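Local atomic coordinates of group II chitinase (Ostrinia furnacalis, PDB entry 6JAV), a protein that probably hydrolyses the internal glycosidic bonds of chitin, this chain being the first catalytic domain, of glycoside hydrolase family 18, of a much longer protein. Residues A[70-73]-A[74-77]; A[56-60]-A[61-65]. All coordinates share one frame; numbering follows the deposited sequence.

Contact 1 (A[70-73]-A[74-77]); sequences VEYK and RYGI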
# COMPACT_ATOMS: atom_id res chain seq x y z
N VAL A 70 -9.89 -15.69 -4.01
CA VAL A 70 -10.30 -16.45 -2.83
C VAL A 70 -9.81 -17.90 -2.90
O VAL A 70 -9.63 -18.55 -1.86
CB VAL A 70 -11.82 -16.28 -2.64
CG1 VAL A 70 -12.37 -17.28 -1.63
CG2 VAL A 70 -12.13 -14.84 -2.19
N GLU A 71 -9.54 -18.42 -4.11
CA GLU A 71 -8.87 -19.70 -4.30
C GLU A 71 -7.67 -19.88 -3.38
O GLU A 71 -7.40 -21.00 -2.91
CB GLU A 71 -8.36 -19.75 -5.75
CG GLU A 71 -7.16 -20.66 -6.01
CD GLU A 71 -7.62 -22.09 -6.09
OE1 GLU A 71 -8.87 -22.26 -6.15
OE2 GLU A 71 -6.77 -23.02 -6.06
N TYR A 72 -6.94 -18.81 -3.11
CA TYR A 72 -5.69 -18.94 -2.36
C TYR A 72 -5.88 -19.29 -0.89
O TYR A 72 -4.90 -19.67 -0.23
CB TYR A 72 -4.78 -17.71 -2.58
CG TYR A 72 -4.22 -17.75 -3.98
CD1 TYR A 72 -3.06 -18.46 -4.26
CD2 TYR A 72 -4.88 -17.15 -5.04
CE1 TYR A 72 -2.56 -18.56 -5.56
CE2 TYR A 72 -4.38 -17.24 -6.35
CZ TYR A 72 -3.23 -17.94 -6.59
OH TYR A 72 -2.77 -18.00 -7.88
N LYS A 73 -7.12 -19.25 -0.37
CA LYS A 73 -7.36 -19.81 0.96
C LYS A 73 -6.94 -21.28 1.04
O LYS A 73 -6.62 -21.77 2.13
CB LYS A 73 -8.84 -19.69 1.35
CG LYS A 73 -9.38 -18.25 1.43
CD LYS A 73 -10.78 -18.20 2.06
CE LYS A 73 -11.77 -19.13 1.41
NZ LYS A 73 -13.18 -18.90 1.90
N ARG A 74 -6.92 -21.97 -0.09
CA ARG A 74 -6.57 -23.38 -0.07
C ARG A 74 -5.13 -23.62 0.36
O ARG A 74 -4.79 -24.74 0.77
CB ARG A 74 -6.85 -24.00 -1.43
CG ARG A 74 -6.94 -25.52 -1.34
CD ARG A 74 -7.67 -26.09 -2.50
NE ARG A 74 -7.57 -27.54 -2.50
CZ ARG A 74 -8.43 -28.34 -1.90
NH1 ARG A 74 -9.48 -27.84 -1.24
NH2 ARG A 74 -8.25 -29.65 -1.99
N TYR A 75 -4.28 -22.60 0.27
CA TYR A 75 -2.91 -22.68 0.74
C TYR A 75 -2.74 -22.23 2.19
O TYR A 75 -1.61 -22.26 2.70
CB TYR A 75 -2.00 -21.80 -0.14
CG TYR A 75 -1.97 -22.22 -1.57
CD1 TYR A 75 -1.04 -23.16 -2.01
CD2 TYR A 75 -2.87 -21.69 -2.50
CE1 TYR A 75 -1.00 -23.57 -3.34
CE2 TYR A 75 -2.82 -22.09 -3.82
CZ TYR A 75 -1.91 -23.02 -4.23
OH TYR A 75 -1.89 -23.40 -5.54
N GLY A 76 -3.82 -21.85 2.88
CA GLY A 76 -3.72 -21.31 4.22
C GLY A 76 -3.56 -19.80 4.27
O GLY A 76 -3.42 -19.24 5.36
N ILE A 77 -3.60 -19.15 3.12
CA ILE A 77 -3.51 -17.70 3.04
C ILE A 77 -4.87 -17.12 3.41
O ILE A 77 -5.90 -17.69 3.05
CB ILE A 77 -3.11 -17.32 1.61
CG1 ILE A 77 -1.70 -17.84 1.34
CG2 ILE A 77 -3.19 -15.78 1.40
CD1 ILE A 77 -1.30 -17.80 -0.14
O HOH W 1 -4.21 -22.39 -6.98
O HOH W 2 -7.24 -19.53 4.60
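Three successive 3-10 bonds wind the chain from Glu71 to Gly76: Arg74 N donates to Glu71 O at 3.0 Å, Tyr75 N to Tyr72 O at 3.0 Å, and Gly76 N to Lys73 O at 2.9 Å. Three-residue spacing brings the rings of Tyr72 and Tyr75 side by side, pointing the same way. In both, CG lies beside the backbone N and anti to the carbonyl carbon, which gives the rings the same lean. The planes are 22° apart but slid so far that they barely overlap; the closest approach of the rings is Tyr72 CD1 to Tyr75 CE2 at 3.7 Å. In the family 18 TIM barrel this turn brings the chain from helix 65-70 into the barrel strand 78-84. The inner ring, Tyr72, packs on Ile39 and bonds through its hydroxyl to Pro28 O, whereas Tyr75 lies outside, where its OH shares a water with Glu71 OE2. Gly76, without a side chain, takes the positive phi of 90° that turns the chain out of the 3-10 segment. Buried, branched Ile77 follows, its CB 3.5 Å from Tyr72 O and its side chain also on Ile39, while Lys73 CA-H points to Ile77 O (3.3 Å from CA). Long and flexible, Lys73 carries its NZ away to Gly119 O.

Contact 2 (A[56-60]-A[61-65]); sequences DTWSD and YDNRF
Tyr61 lies along one flank of the turn, where its ring slants across the methyl group of Thr57, CD2 to Thr57 CG2 at 3.9 Å. Its backbone N donates to Thr57 O at 3.0 Å, and Asp62 N reaches the same oxygen at 2.9 Å, a pi-type bond five residues along that widens helix 57-62. Beyond the helix, Tyr61 meets the ring of Tyr118, a good use for a broad aromatic only partly exposed.

Buried Asp60 folds back to the start of the helix: with CG beside its own backbone N (chi1 -59°), OD2 accepts from Asp56 N at 3.0 Å, from above the carboxylate plane. OD1 is held by Tyr41 OH and Asn15 ND2, so a short acidic side chain has several hydrogen-bonding partners. Asp56 in turn is the N-cap, OD1 taking Ser59 N while OD2 is hydrogen-bonded to Tyr19 OH.

Small Ser59 leaves room for Phe65, whose face receives Ser59 CB in a CH-pi contact 3.9 Å from the ring centroid; Phe65 N closes the turn on Ser59 O at 2.9 Å. At the exposed side, Asn63 ND2 sits over the centre of the Trp58 ring, the amide standing steeply at 79° to it, and donates almost straight to Trp58 O at 2.9 Å. Asn63 N meets that oxygen from the opposite face of the carbonyl plane.

Thr57 O and Trp58 O thus each take two bonds as the helix widens, and the N-H groups of Asp56 and Asn15 could stabilise a negative charge on buried Asp60.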
# COMPACT_ATOMS: atom_id res chain seq x y z
N ASP A 56 -15.45 -3.53 -10.74
CA ASP A 56 -15.34 -3.92 -12.14
C ASP A 56 -16.11 -5.24 -12.27
O ASP A 56 -15.56 -6.32 -12.05
CB ASP A 56 -13.84 -4.07 -12.46
CG ASP A 56 -13.58 -4.59 -13.86
OD1 ASP A 56 -14.53 -4.91 -14.58
OD2 ASP A 56 -12.38 -4.65 -14.23
N THR A 57 -17.39 -5.16 -12.67
CA THR A 57 -18.17 -6.39 -12.75
C THR A 57 -17.61 -7.36 -13.79
O THR A 57 -17.70 -8.58 -13.60
CB THR A 57 -19.64 -6.09 -12.99
OG1 THR A 57 -19.78 -5.38 -14.22
CG2 THR A 57 -20.20 -5.26 -11.86
N TRP A 58 -17.00 -6.85 -14.87
CA TRP A 58 -16.47 -7.72 -15.92
C TRP A 58 -15.39 -8.64 -15.36
O TRP A 58 -15.38 -9.85 -15.63
CB TRP A 58 -15.93 -6.90 -17.10
CG TRP A 58 -15.17 -7.68 -18.21
CD1 TRP A 58 -13.86 -7.53 -18.57
CD2 TRP A 58 -15.70 -8.68 -19.07
NE1 TRP A 58 -13.54 -8.39 -19.61
CE2 TRP A 58 -14.66 -9.10 -19.93
CE3 TRP A 58 -16.95 -9.26 -19.20
CZ2 TRP A 58 -14.84 -10.10 -20.90
CZ3 TRP A 58 -17.13 -10.26 -20.16
CH2 TRP A 58 -16.09 -10.67 -20.99
N SER A 59 -14.45 -8.09 -14.58
CA SER A 59 -13.41 -8.95 -14.01
C SER A 59 -13.91 -9.64 -12.74
O SER A 59 -13.85 -10.87 -12.63
CB SER A 59 -12.13 -8.16 -13.75
OG SER A 59 -12.34 -7.14 -12.78
N ASP A 60 -14.43 -8.86 -11.79
CA ASP A 60 -14.73 -9.36 -10.45
C ASP A 60 -15.77 -10.47 -10.49
O ASP A 60 -15.68 -11.44 -9.73
CB ASP A 60 -15.24 -8.22 -9.55
CG ASP A 60 -14.25 -7.06 -9.40
OD1 ASP A 60 -13.03 -7.24 -9.62
OD2 ASP A 60 -14.71 -5.94 -9.10
N TYR A 61 -16.82 -10.30 -11.31
CA TYR A 61 -17.94 -11.24 -11.39
C TYR A 61 -17.88 -12.07 -12.67
O TYR A 61 -17.79 -13.30 -12.60
CB TYR A 61 -19.27 -10.46 -11.34
CG TYR A 61 -19.58 -9.76 -10.04
CD1 TYR A 61 -19.03 -10.20 -8.83
CD2 TYR A 61 -20.44 -8.68 -10.02
CE1 TYR A 61 -19.33 -9.54 -7.64
CE2 TYR A 61 -20.75 -8.03 -8.83
CZ TYR A 61 -20.18 -8.47 -7.65
OH TYR A 61 -20.50 -7.82 -6.47
N ASP A 62 -17.94 -11.44 -13.84
CA ASP A 62 -18.15 -12.21 -15.07
C ASP A 62 -16.96 -13.12 -15.36
O ASP A 62 -17.14 -14.21 -15.92
CB ASP A 62 -18.39 -11.28 -16.25
CG ASP A 62 -19.64 -10.41 -16.07
OD1 ASP A 62 -20.53 -10.76 -15.26
OD2 ASP A 62 -19.72 -9.37 -16.73
N ASN A 63 -15.75 -12.70 -15.02
CA ASN A 63 -14.57 -13.52 -15.16
C ASN A 63 -14.10 -14.08 -13.84
O ASN A 63 -13.00 -14.63 -13.77
CB ASN A 63 -13.46 -12.75 -15.86
CG ASN A 63 -13.70 -12.65 -17.34
OD1 ASN A 63 -13.29 -13.53 -18.10
ND2 ASN A 63 -14.38 -11.59 -17.77
N ARG A 64 -14.94 -14.00 -12.81
CA ARG A 64 -14.76 -14.74 -11.56
C ARG A 64 -13.47 -14.36 -10.83
O ARG A 64 -12.89 -15.20 -10.12
CB ARG A 64 -14.86 -16.24 -11.80
CG ARG A 64 -16.21 -16.63 -12.44
CD ARG A 64 -16.80 -17.85 -11.82
NE ARG A 64 -15.71 -18.74 -11.44
CZ ARG A 64 -15.53 -19.25 -10.23
NH1 ARG A 64 -16.42 -19.05 -9.27
NH2 ARG A 64 -14.49 -20.03 -10.00
N PHE A 65 -13.03 -13.09 -10.94
CA PHE A 65 -11.78 -12.72 -10.25
C PHE A 65 -11.90 -12.84 -8.73
O PHE A 65 -10.94 -13.26 -8.08
CB PHE A 65 -11.33 -11.30 -10.61
CG PHE A 65 -10.47 -11.20 -11.85
CD1 PHE A 65 -10.66 -12.05 -12.93
CD2 PHE A 65 -9.48 -10.23 -11.94
CE1 PHE A 65 -9.85 -11.93 -14.08
CE2 PHE A 65 -8.68 -10.10 -13.08
CZ PHE A 65 -8.88 -10.96 -14.16
O HOH W 3 -20.15 -6.89 -16.35

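In the fold
Contact 2 (56-65) and contact 1 (70-77) follow each other along the connection from strand 38-46 to strand 78-84 of the barrel, at the start and end of helix 65-70; their centres are about 19 Å apart and they do not touch. Each is partly buried, turning a few residues inward and the others to the surface. Both also lean on strand 38-46, contact 1 through apolar side chains, contact 2 through a polar one. The turns also differ in winding: contact 1 is tightened into 3-10 bonds, whereas contact 2 is widened to a pi-type turn, with a buried carboxylate, Asp60, and an aromatic cluster around Trp18.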